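NH(3)-dependent NAD(+) synthetase (Francisella tularensis subsp. holarctica LVS, PDB 3FIU) is an NAD synthetase-family protein of the HUP clan, built round a parallel sheet, and holds adenosine monophosphate, pyrophosphate and magnesium in this model. Local coordinates at residues 14-19 / 164-169; 144-149 / 215-220; 206-211 / 224-229. All blocks are in the same frame, centred on the assembly; numbering follows the deposited sequence.

Interaction 1 (14-19 / 164-169); sequences QKLVNW and LPLVNL
The contact across 14-19 and 164-169 is apolar packing of a helix against a loop, centred on Pro165. Leu16 and Trp19, one turn apart on the helix, both point toward the loop. Leu16 meets the proline with its branch: CG lies 4.1 Å from Pro165 CB. The two side chains cross at about a right angle. Trp19 has CG anti to its backbone N (chi1 177°), which sends the indole out toward the proline. Its six-membered ring does the touching, with Trp19 CZ3 3.7 Å from Pro165 CA. Pro165 CB is thus shared between the leucine branch and the indole. At longer range, Leu16 CD2 approaches Leu166 CD2 at 4.5 Å.

A carbonyl oxygen adds van der Waals contact. Pro165 O lies against both methyls of Leu16, with CD1 at 3.5 Å.

No polar bond joins the two segments; each has bonds of its own. Two overlapping type I turns, Leu164 to Val167 and Leu166 to Leu169, shape the loop, and Leu169 N donates to Leu166 O. On the helix, Gln14 NE2 donates to Asn18 OD1 at 2.9 Å, from above the carbonyl plane.

Helix 40-51 lies next to the contact, its Leu48 touching Leu16 and Leu166. Phe249 of the second subunit packs on Leu16, and Thr246 of that subunit on Trp19. The contact therefore ties helix 9-25 to the loop before helix 171-180, beside the subunit interface.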
loop_
_atom_site.group_PDB
_atom_site.type_symbol
_atom_site.label_atom_id
_atom_site.label_comp_id
_atom_site.label_asym_id
_atom_site.label_seq_id
_atom_site.Cartn_x
_atom_site.Cartn_y
_atom_site.Cartn_z
ATOM N N GLN A 14 -5.170 28.679 -1.635
ATOM C CA GLN A 14 -3.808 29.185 -1.740
ATOM C C GLN A 14 -2.878 28.527 -0.728
ATOM O O GLN A 14 -1.718 28.250 -1.045
ATOM C CB GLN A 14 -3.749 30.712 -1.599
ATOM C CG GLN A 14 -2.381 31.294 -1.945
ATOM C CD GLN A 14 -1.921 30.879 -3.342
ATOM O OE1 GLN A 14 -2.595 31.167 -4.334
ATOM N NE2 GLN A 14 -0.786 30.179 -3.421
ATOM N N LYS A 15 -3.390 28.268 0.473
ATOM C CA LYS A 15 -2.591 27.582 1.495
ATOM C C LYS A 15 -2.213 26.179 1.047
ATOM O O LYS A 15 -1.070 25.771 1.178
ATOM C CB LYS A 15 -3.307 27.553 2.830
ATOM C CG LYS A 15 -3.131 28.840 3.631
ATOM C CD LYS A 15 -4.178 28.965 4.722
ATOM C CE LYS A 15 -4.044 30.324 5.410
ATOM N NZ LYS A 15 -5.345 31.006 5.668
ATOM N N LEU A 16 -3.181 25.466 0.479
ATOM C CA LEU A 16 -2.972 24.110 -0.001
ATOM C C LEU A 16 -1.973 24.064 -1.155
ATOM O O LEU A 16 -1.078 23.208 -1.185
ATOM C CB LEU A 16 -4.321 23.541 -0.415
ATOM C CG LEU A 16 -4.680 22.134 0.029
ATOM C CD1 LEU A 16 -4.011 21.739 1.361
ATOM C CD2 LEU A 16 -6.195 22.009 0.071
ATOM N N VAL A 17 -2.105 25.010 -2.090
ATOM C CA VAL A 17 -1.187 25.120 -3.229
ATOM C C VAL A 17 0.259 25.375 -2.751
ATOM O O VAL A 17 1.212 24.751 -3.243
ATOM C CB VAL A 17 -1.647 26.227 -4.246
ATOM C CG1 VAL A 17 -0.595 26.444 -5.308
ATOM C CG2 VAL A 17 -2.985 25.839 -4.918
ATOM N N ASN A 18 0.411 26.288 -1.797
ATOM C CA ASN A 18 1.730 26.593 -1.228
ATOM C C ASN A 18 2.321 25.356 -0.548
ATOM O O ASN A 18 3.485 25.007 -0.780
ATOM C CB ASN A 18 1.631 27.736 -0.215
ATOM C CG ASN A 18 1.350 29.092 -0.863
ATOM O OD1 ASN A 18 1.657 29.318 -2.035
ATOM N ND2 ASN A 18 0.769 30.005 -0.087
ATOM N N TRP A 19 1.484 24.683 0.247
ATOM C CA TRP A 19 1.870 23.455 0.945
ATOM C C TRP A 19 2.234 22.322 -0.024
ATOM O O TRP A 19 3.258 21.650 0.148
ATOM C CB TRP A 19 0.767 23.047 1.916
ATOM C CG TRP A 19 1.027 21.754 2.654
ATOM C CD1 TRP A 19 1.816 21.581 3.753
ATOM C CD2 TRP A 19 0.490 20.462 2.335
ATOM N NE1 TRP A 19 1.801 20.258 4.150
ATOM C CE2 TRP A 19 0.992 19.552 3.296
ATOM C CE3 TRP A 19 -0.384 19.992 1.341
ATOM C CZ2 TRP A 19 0.668 18.197 3.282
ATOM C CZ3 TRP A 19 -0.710 18.640 1.320
ATOM C CH2 TRP A 19 -0.194 17.759 2.298
ATOM N N LEU A 164 -1.625 13.872 0.987
ATOM C CA LEU A 164 -3.082 13.921 1.083
ATOM C C LEU A 164 -3.563 15.356 1.351
ATOM O O LEU A 164 -3.822 15.736 2.502
ATOM C CB LEU A 164 -3.592 12.940 2.177
ATOM C CG LEU A 164 -3.286 11.426 2.079
ATOM C CD1 LEU A 164 -3.916 10.645 3.253
ATOM C CD2 LEU A 164 -3.766 10.822 0.761
ATOM N N PRO A 165 -3.697 16.164 0.289
ATOM C CA PRO A 165 -4.114 17.566 0.493
ATOM C C PRO A 165 -5.556 17.767 0.974
ATOM O O PRO A 165 -5.856 18.824 1.524
ATOM C CB PRO A 165 -3.927 18.206 -0.894
ATOM C CG PRO A 165 -4.106 17.056 -1.871
ATOM C CD PRO A 165 -3.498 15.830 -1.145
ATOM N N LEU A 166 -6.456 16.803 0.751
ATOM C CA LEU A 166 -7.872 17.024 1.029
ATOM C C LEU A 166 -8.336 16.410 2.348
ATOM O O LEU A 166 -9.511 16.517 2.710
ATOM C CB LEU A 166 -8.776 16.498 -0.120
ATOM C CG LEU A 166 -8.405 16.976 -1.538
ATOM C CD1 LEU A 166 -9.411 16.410 -2.524
ATOM C CD2 LEU A 166 -8.365 18.476 -1.647
ATOM N N VAL A 167 -7.424 15.763 3.063
ATOM C CA VAL A 167 -7.845 14.829 4.118
ATOM C C VAL A 167 -8.454 15.541 5.353
ATOM O O VAL A 167 -9.154 14.916 6.130
ATOM C CB VAL A 167 -6.670 13.860 4.479
ATOM C CG1 VAL A 167 -5.616 14.578 5.345
ATOM C CG2 VAL A 167 -7.181 12.532 5.110
ATOM N N ASN A 168 -8.203 16.833 5.521
ATOM C CA ASN A 168 -8.867 17.619 6.579
ATOM C C ASN A 168 -10.202 18.247 6.144
ATOM O O ASN A 168 -10.891 18.852 6.962
ATOM C CB ASN A 168 -7.950 18.711 7.133
ATOM C CG ASN A 168 -6.720 18.161 7.788
ATOM O OD1 ASN A 168 -6.700 17.028 8.251
ATOM N ND2 ASN A 168 -5.677 18.963 7.815
ATOM N N LEU A 169 -10.592 18.062 4.879
ATOM C CA LEU A 169 -11.802 18.714 4.340
ATOM C C LEU A 169 -13.087 17.884 4.374
ATOM O O LEU A 169 -13.100 16.701 4.004
ATOM C CB LEU A 169 -11.549 19.147 2.884
ATOM C CG LEU A 169 -10.425 20.138 2.577
ATOM C CD1 LEU A 169 -10.268 20.333 1.067
ATOM C CD2 LEU A 169 -10.644 21.479 3.254
#

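Interaction 2 (144-149 / 215-220); sequences NACEWY and DFLDGK. With MG (magnesium ion), chain E.
A capped helix start at the magnesium site packs here against the C-terminal end of helix 210-218. Asn144 is the N-cap of helix 145-150 and forms a capping box with Glu147. Glu147 N donates to Asn144 OD1 in a nearly straight bond (168°), from above the carbonyl plane. In return, Asn144 N donates to Glu147 OE2 at 3.0 Å, and OE2 receives it on its anti lone pair. The carboxylate is gripped further: OE2 accepts from a water, while Glu147 OE1 binds magnesium at 2.2 Å. That water also binds the metal. The metal would be expected to favour the charged form of Glu147.

The packing lies on another side of the helix. Leu217 reaches in with both methyls. Its CD1 sits 3.9 Å from Ala145 CB and also touches Cys146, while its CD2 is 3.8 Å from Tyr149 CG. Tyr149 and Phe216 each have CG anti to the backbone N. Their rings meet obliquely, with planes at 58°, and Tyr149 OH comes 3.4 Å from Phe216 CE2, at the edge of that ring. Beyond Leu217 the helix ends in a Schellman motif with Gly219 at positive phi.

Asp41 also binds the magnesium, and Asn144 ND2 donates to its other oxygen. The arrangement is a classic capping box whose glutamate doubles as magnesium ligand in the AMP and pyrophosphate pocket of this NAD synthase-family domain.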
loop_
_atom_site.group_PDB
_atom_site.type_symbol
_atom_site.label_atom_id
_atom_site.label_comp_id
_atom_site.label_asym_id
_atom_site.label_seq_id
_atom_site.Cartn_x
_atom_site.Cartn_y
_atom_site.Cartn_z
ATOM N N ASN A 144 -10.765 12.622 1.344
ATOM C CA ASN A 144 -11.232 13.793 2.081
ATOM C C ASN A 144 -11.537 13.332 3.525
ATOM O O ASN A 144 -11.421 12.124 3.818
ATOM C CB ASN A 144 -12.463 14.432 1.407
ATOM C CG ASN A 144 -13.627 13.463 1.271
ATOM O OD1 ASN A 144 -14.018 12.821 2.235
ATOM N ND2 ASN A 144 -14.176 13.343 0.057
ATOM N N ALA A 145 -11.900 14.262 4.420
ATOM C CA ALA A 145 -12.117 13.887 5.838
ATOM C C ALA A 145 -13.220 12.854 6.032
ATOM O O ALA A 145 -13.119 12.015 6.950
ATOM C CB ALA A 145 -12.352 15.109 6.727
ATOM N N CYS A 146 -14.245 12.896 5.174
ATOM C CA CYS A 146 -15.352 11.909 5.241
ATOM C C CYS A 146 -14.908 10.488 4.905
ATOM O O CYS A 146 -15.132 9.544 5.686
ATOM C CB CYS A 146 -16.512 12.296 4.335
ATOM S SG CYS A 146 -17.196 13.957 4.641
ATOM N N GLU A 147 -14.300 10.324 3.725
ATOM C CA GLU A 147 -13.747 9.024 3.335
ATOM C C GLU A 147 -12.764 8.498 4.369
ATOM O O GLU A 147 -12.834 7.322 4.754
ATOM C CB GLU A 147 -13.089 9.112 1.962
ATOM C CG GLU A 147 -14.016 9.684 0.940
ATOM C CD GLU A 147 -13.312 10.038 -0.377
ATOM O OE1 GLU A 147 -13.870 9.667 -1.413
ATOM O OE2 GLU A 147 -12.217 10.630 -0.375
ATOM N N TRP A 148 -11.869 9.365 4.829
ATOM C CA TRP A 148 -10.910 8.981 5.852
ATOM C C TRP A 148 -11.616 8.428 7.124
ATOM O O TRP A 148 -11.397 7.268 7.547
ATOM C CB TRP A 148 -9.945 10.139 6.169
ATOM C CG TRP A 148 -8.654 9.608 6.758
ATOM C CD1 TRP A 148 -8.210 9.754 8.044
ATOM C CD2 TRP A 148 -7.676 8.786 6.086
ATOM N NE1 TRP A 148 -7.003 9.096 8.205
ATOM C CE2 TRP A 148 -6.654 8.504 7.016
ATOM C CE3 TRP A 148 -7.561 8.283 4.775
ATOM C CZ2 TRP A 148 -5.530 7.743 6.690
ATOM C CZ3 TRP A 148 -6.432 7.504 4.447
ATOM C CH2 TRP A 148 -5.439 7.243 5.409
ATOM N N TYR A 149 -12.499 9.234 7.701
ATOM C CA TYR A 149 -13.231 8.810 8.897
ATOM C C TYR A 149 -14.054 7.536 8.715
ATOM O O TYR A 149 -14.128 6.686 9.625
ATOM C CB TYR A 149 -14.131 9.945 9.442
ATOM C CG TYR A 149 -14.611 9.647 10.849
ATOM C CD1 TYR A 149 -13.850 10.017 11.962
ATOM C CD2 TYR A 149 -15.802 8.958 11.063
ATOM C CE1 TYR A 149 -14.291 9.713 13.272
ATOM C CE2 TYR A 149 -16.259 8.666 12.371
ATOM C CZ TYR A 149 -15.485 9.030 13.453
ATOM O OH TYR A 149 -15.937 8.726 14.728
ATOM N N ASP A 215 -21.695 17.059 9.176
ATOM C CA ASP A 215 -22.238 17.598 10.446
ATOM C C ASP A 215 -21.606 16.855 11.657
ATOM O O ASP A 215 -21.139 17.488 12.609
ATOM C CB ASP A 215 -23.744 17.445 10.448
ATOM C CG ASP A 215 -24.445 18.450 9.535
ATOM O OD1 ASP A 215 -25.675 18.322 9.378
ATOM O OD2 ASP A 215 -23.777 19.343 8.983
ATOM N N PHE A 216 -21.553 15.527 11.592
ATOM C CA PHE A 216 -20.904 14.768 12.669
ATOM C C PHE A 216 -19.462 15.242 12.889
ATOM O O PHE A 216 -19.078 15.583 14.003
ATOM C CB PHE A 216 -20.991 13.263 12.409
ATOM C CG PHE A 216 -20.197 12.436 13.391
ATOM C CD1 PHE A 216 -20.705 12.169 14.667
ATOM C CD2 PHE A 216 -18.949 11.934 13.044
ATOM C CE1 PHE A 216 -19.976 11.401 15.583
ATOM C CE2 PHE A 216 -18.222 11.159 13.940
ATOM C CZ PHE A 216 -18.738 10.902 15.218
ATOM N N LEU A 217 -18.674 15.349 11.820
ATOM C CA LEU A 217 -17.295 15.773 11.966
ATOM C C LEU A 217 -17.207 17.159 12.596
ATOM O O LEU A 217 -16.243 17.471 13.282
ATOM C CB LEU A 217 -16.544 15.724 10.612
ATOM C CG LEU A 217 -16.366 14.333 9.959
ATOM C CD1 LEU A 217 -15.772 14.467 8.535
ATOM C CD2 LEU A 217 -15.537 13.372 10.815
ATOM N N ASP A 218 -18.221 17.988 12.355
ATOM C CA ASP A 218 -18.241 19.359 12.872
ATOM C C ASP A 218 -18.753 19.418 14.336
ATOM O O ASP A 218 -18.737 20.489 14.962
ATOM C CB ASP A 218 -19.176 20.207 12.003
ATOM C CG ASP A 218 -18.454 20.953 10.895
ATOM O OD1 ASP A 218 -17.204 21.058 10.916
ATOM O OD2 ASP A 218 -19.167 21.452 9.995
ATOM N N GLY A 219 -19.231 18.297 14.872
ATOM C CA GLY A 219 -19.852 18.330 16.204
ATOM C C GLY A 219 -21.236 18.957 16.165
ATOM O O GLY A 219 -21.601 19.756 17.042
ATOM N N LYS A 220 -22.004 18.569 15.148
ATOM C CA LYS A 220 -23.395 18.960 15.007
ATOM C C LYS A 220 -24.254 17.728 15.120
ATOM O O LYS A 220 -23.799 16.624 14.871
ATOM C CB LYS A 220 -23.597 19.690 13.682
ATOM C CG LYS A 220 -22.822 21.014 13.696
ATOM C CD LYS A 220 -22.761 21.736 12.346
ATOM C CE LYS A 220 -22.144 23.129 12.532
ATOM N NZ LYS A 220 -21.298 23.600 11.382
HETATM MG MG MG E . -13.377 10.148 -3.501
HETATM O O HOH W 1 -11.257 10.135 -2.768
#

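Interaction 3 (206-211 / 224-229)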
loop_
_atom_site.group_PDB
_atom_site.type_symbol
_atom_site.label_atom_id
_atom_site.label_comp_id
_atom_site.label_asym_id
_atom_site.label_seq_id
_atom_site.Cartn_x
_atom_site.Cartn_y
_atom_site.Cartn_z
ATOM N N MET A 206 -23.027 3.799 1.883
ATOM C CA MET A 206 -22.793 4.013 3.302
ATOM C C MET A 206 -24.087 3.977 4.128
ATOM O O MET A 206 -24.026 3.686 5.318
ATOM C CB MET A 206 -22.069 5.330 3.544
ATOM C CG MET A 206 -20.679 5.412 2.905
ATOM S SD MET A 206 -19.933 7.010 3.132
ATOM C CE MET A 206 -21.079 8.123 2.337
ATOM N N GLY A 207 -25.234 4.266 3.499
ATOM C CA GLY A 207 -26.522 4.413 4.216
ATOM C C GLY A 207 -26.654 5.727 4.988
ATOM O O GLY A 207 -27.480 5.865 5.900
ATOM N N VAL A 208 -25.846 6.705 4.608
ATOM C CA VAL A 208 -25.728 7.961 5.348
ATOM C C VAL A 208 -25.236 8.999 4.367
ATOM O O VAL A 208 -24.440 8.676 3.482
ATOM C CB VAL A 208 -24.837 7.816 6.616
ATOM C CG1 VAL A 208 -23.373 7.477 6.279
ATOM C CG2 VAL A 208 -24.889 9.051 7.472
ATOM N N THR A 209 -25.745 10.220 4.474
ATOM C CA THR A 209 -25.430 11.254 3.497
ATOM C C THR A 209 -24.131 11.951 3.866
ATOM O O THR A 209 -23.690 11.923 5.034
ATOM C CB THR A 209 -26.547 12.326 3.401
ATOM O OG1 THR A 209 -26.606 13.055 4.633
ATOM C CG2 THR A 209 -27.894 11.707 3.093
ATOM N N TYR A 210 -23.494 12.571 2.881
ATOM C CA TYR A 210 -22.312 13.367 3.190
ATOM C C TYR A 210 -22.630 14.517 4.119
ATOM O O TYR A 210 -21.785 14.899 4.924
ATOM C CB TYR A 210 -21.576 13.863 1.932
ATOM C CG TYR A 210 -20.707 12.769 1.322
ATOM C CD1 TYR A 210 -21.100 12.096 0.138
ATOM C CD2 TYR A 210 -19.506 12.373 1.949
ATOM C CE1 TYR A 210 -20.292 11.060 -0.410
ATOM C CE2 TYR A 210 -18.709 11.366 1.408
ATOM C CZ TYR A 210 -19.100 10.719 0.236
ATOM O OH TYR A 210 -18.269 9.731 -0.274
ATOM N N GLN A 211 -23.834 15.075 4.020
ATOM C CA GLN A 211 -24.175 16.200 4.900
ATOM C C GLN A 211 -24.191 15.738 6.359
ATOM O O GLN A 211 -23.679 16.440 7.244
ATOM C CB GLN A 211 -25.505 16.863 4.527
ATOM C CG GLN A 211 -25.662 18.264 5.176
ATOM C CD GLN A 211 -24.456 19.176 4.913
ATOM O OE1 GLN A 211 -24.081 19.416 3.758
ATOM N NE2 GLN A 211 -23.830 19.670 5.987
ATOM N N ALA A 224 -30.181 9.180 14.613
ATOM C CA ALA A 224 -29.735 7.891 15.159
ATOM C C ALA A 224 -29.427 6.858 14.043
ATOM O O ALA A 224 -28.540 6.015 14.169
ATOM C CB ALA A 224 -30.796 7.362 16.130
ATOM N N LYS A 225 -30.181 6.938 12.952
ATOM C CA LYS A 225 -29.928 6.124 11.762
ATOM C C LYS A 225 -28.558 6.471 11.163
ATOM O O LYS A 225 -27.732 5.583 10.914
ATOM C CB LYS A 225 -31.018 6.405 10.726
ATOM C CG LYS A 225 -30.891 5.640 9.423
ATOM C CD LYS A 225 -31.982 6.117 8.458
ATOM C CE LYS A 225 -32.503 4.976 7.588
ATOM N NZ LYS A 225 -33.940 5.181 7.241
ATOM N N ALA A 226 -28.342 7.766 10.930
ATOM C CA ALA A 226 -27.071 8.288 10.434
ATOM C C ALA A 226 -25.960 7.868 11.372
ATOM O O ALA A 226 -24.943 7.311 10.960
ATOM C CB ALA A 226 -27.120 9.789 10.356
ATOM N N LEU A 227 -26.154 8.132 12.654
ATOM C CA LEU A 227 -25.079 7.876 13.579
ATOM C C LEU A 227 -24.757 6.372 13.666
ATOM O O LEU A 227 -23.608 6.003 13.959
ATOM C CB LEU A 227 -25.436 8.441 14.944
ATOM C CG LEU A 227 -24.292 8.742 15.903
ATOM C CD1 LEU A 227 -23.254 9.633 15.265
ATOM C CD2 LEU A 227 -24.928 9.427 17.116
ATOM N N GLU A 228 -25.757 5.517 13.400
ATOM C CA GLU A 228 -25.539 4.069 13.400
ATOM C C GLU A 228 -24.649 3.673 12.207
ATOM O O GLU A 228 -23.757 2.820 12.338
ATOM C CB GLU A 228 -26.869 3.289 13.367
ATOM C CG GLU A 228 -26.713 1.766 13.555
ATOM C CD GLU A 228 -26.411 1.040 12.249
ATOM O OE1 GLU A 228 -26.984 1.429 11.211
ATOM O OE2 GLU A 228 -25.614 0.083 12.252
ATOM N N ARG A 229 -24.896 4.278 11.048
ATOM C CA ARG A 229 -24.064 3.985 9.874
ATOM C C ARG A 229 -22.649 4.553 10.018
ATOM O O ARG A 229 -21.678 3.878 9.639
ATOM C CB ARG A 229 -24.717 4.431 8.568
ATOM C CG ARG A 229 -26.011 3.690 8.176
ATOM C CD ARG A 229 -26.043 2.230 8.628
ATOM N NE ARG A 229 -25.369 1.321 7.717
ATOM C CZ ARG A 229 -24.841 0.153 8.078
ATOM N NH1 ARG A 229 -24.897 -0.258 9.339
ATOM N NH2 ARG A 229 -24.240 -0.601 7.174
#
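Arg229 has CG anti to its carbonyl carbon (chi1 -66°), and its chain then bends at chi2 (-32°) and chi3. The bends lay its aliphatic part along the 206-208 backbone. Val208 takes chi1 64°, with CG1 in the crowded position between N and the carbonyl carbon and CG2 anti to N. This puts CG2 against helix 224-235 and leaves CB and CG1 facing Arg229.

The valine and arginine cross obliquely, Val208 CB lying 3.9 Å from Arg229 CB. Val208 CG2 meets Ala226 CB at 3.7 Å. The arginine stem also rests on two carbonyl oxygens. Met206 O is 3.4 Å from Arg229 CB, and Gly207 O is 3.5 Å from Arg229 CG. Gly207 follows the end of helix 202-206 with positive phi, and the arginine stem passes close to its backbone.

The guanidinium turns to its own helix. Arg229 NH1 makes a salt bridge to Glu228 OE2 at 3.0 Å, with the carboxyl carbon of Glu228 at the guanidinium edge and in its plane. The hydrogen bonds of NH1 to both carboxylate oxygens are weak. Thr209 caps the next helix, 210-218. Ile213 of that helix touches Met206 and Val208, and Met150 touches both from helix 145-150.

The contact is therefore one of carbon against carbon and carbon against carbonyl. The arginine packs across the segments chiefly through CB and CG, while its charge is paired with a neighbouring acid on the same helix.

Interactions 1 and 3 are mostly buried, whereas interaction 2 is nearer the surface, although its glutamate is buried at the metal. Interaction 1 involves helix 9-25 and lies beside the second subunit. No other chain of the assembly touches the segments of interactions 2 and 3. Those two share helix 210-218, and Phe216 of one packs on Leu227 of the other. Interaction 1 joins interaction 2 through a probable hydrogen bond between Ala145 N and Leu169 O. It does not touch interaction 3. None has a hydrogen bond between its segments. All three are van der Waals packing, with backbone carbonyls taking part in 1 and 3. Only interaction 2 includes a metal ligand.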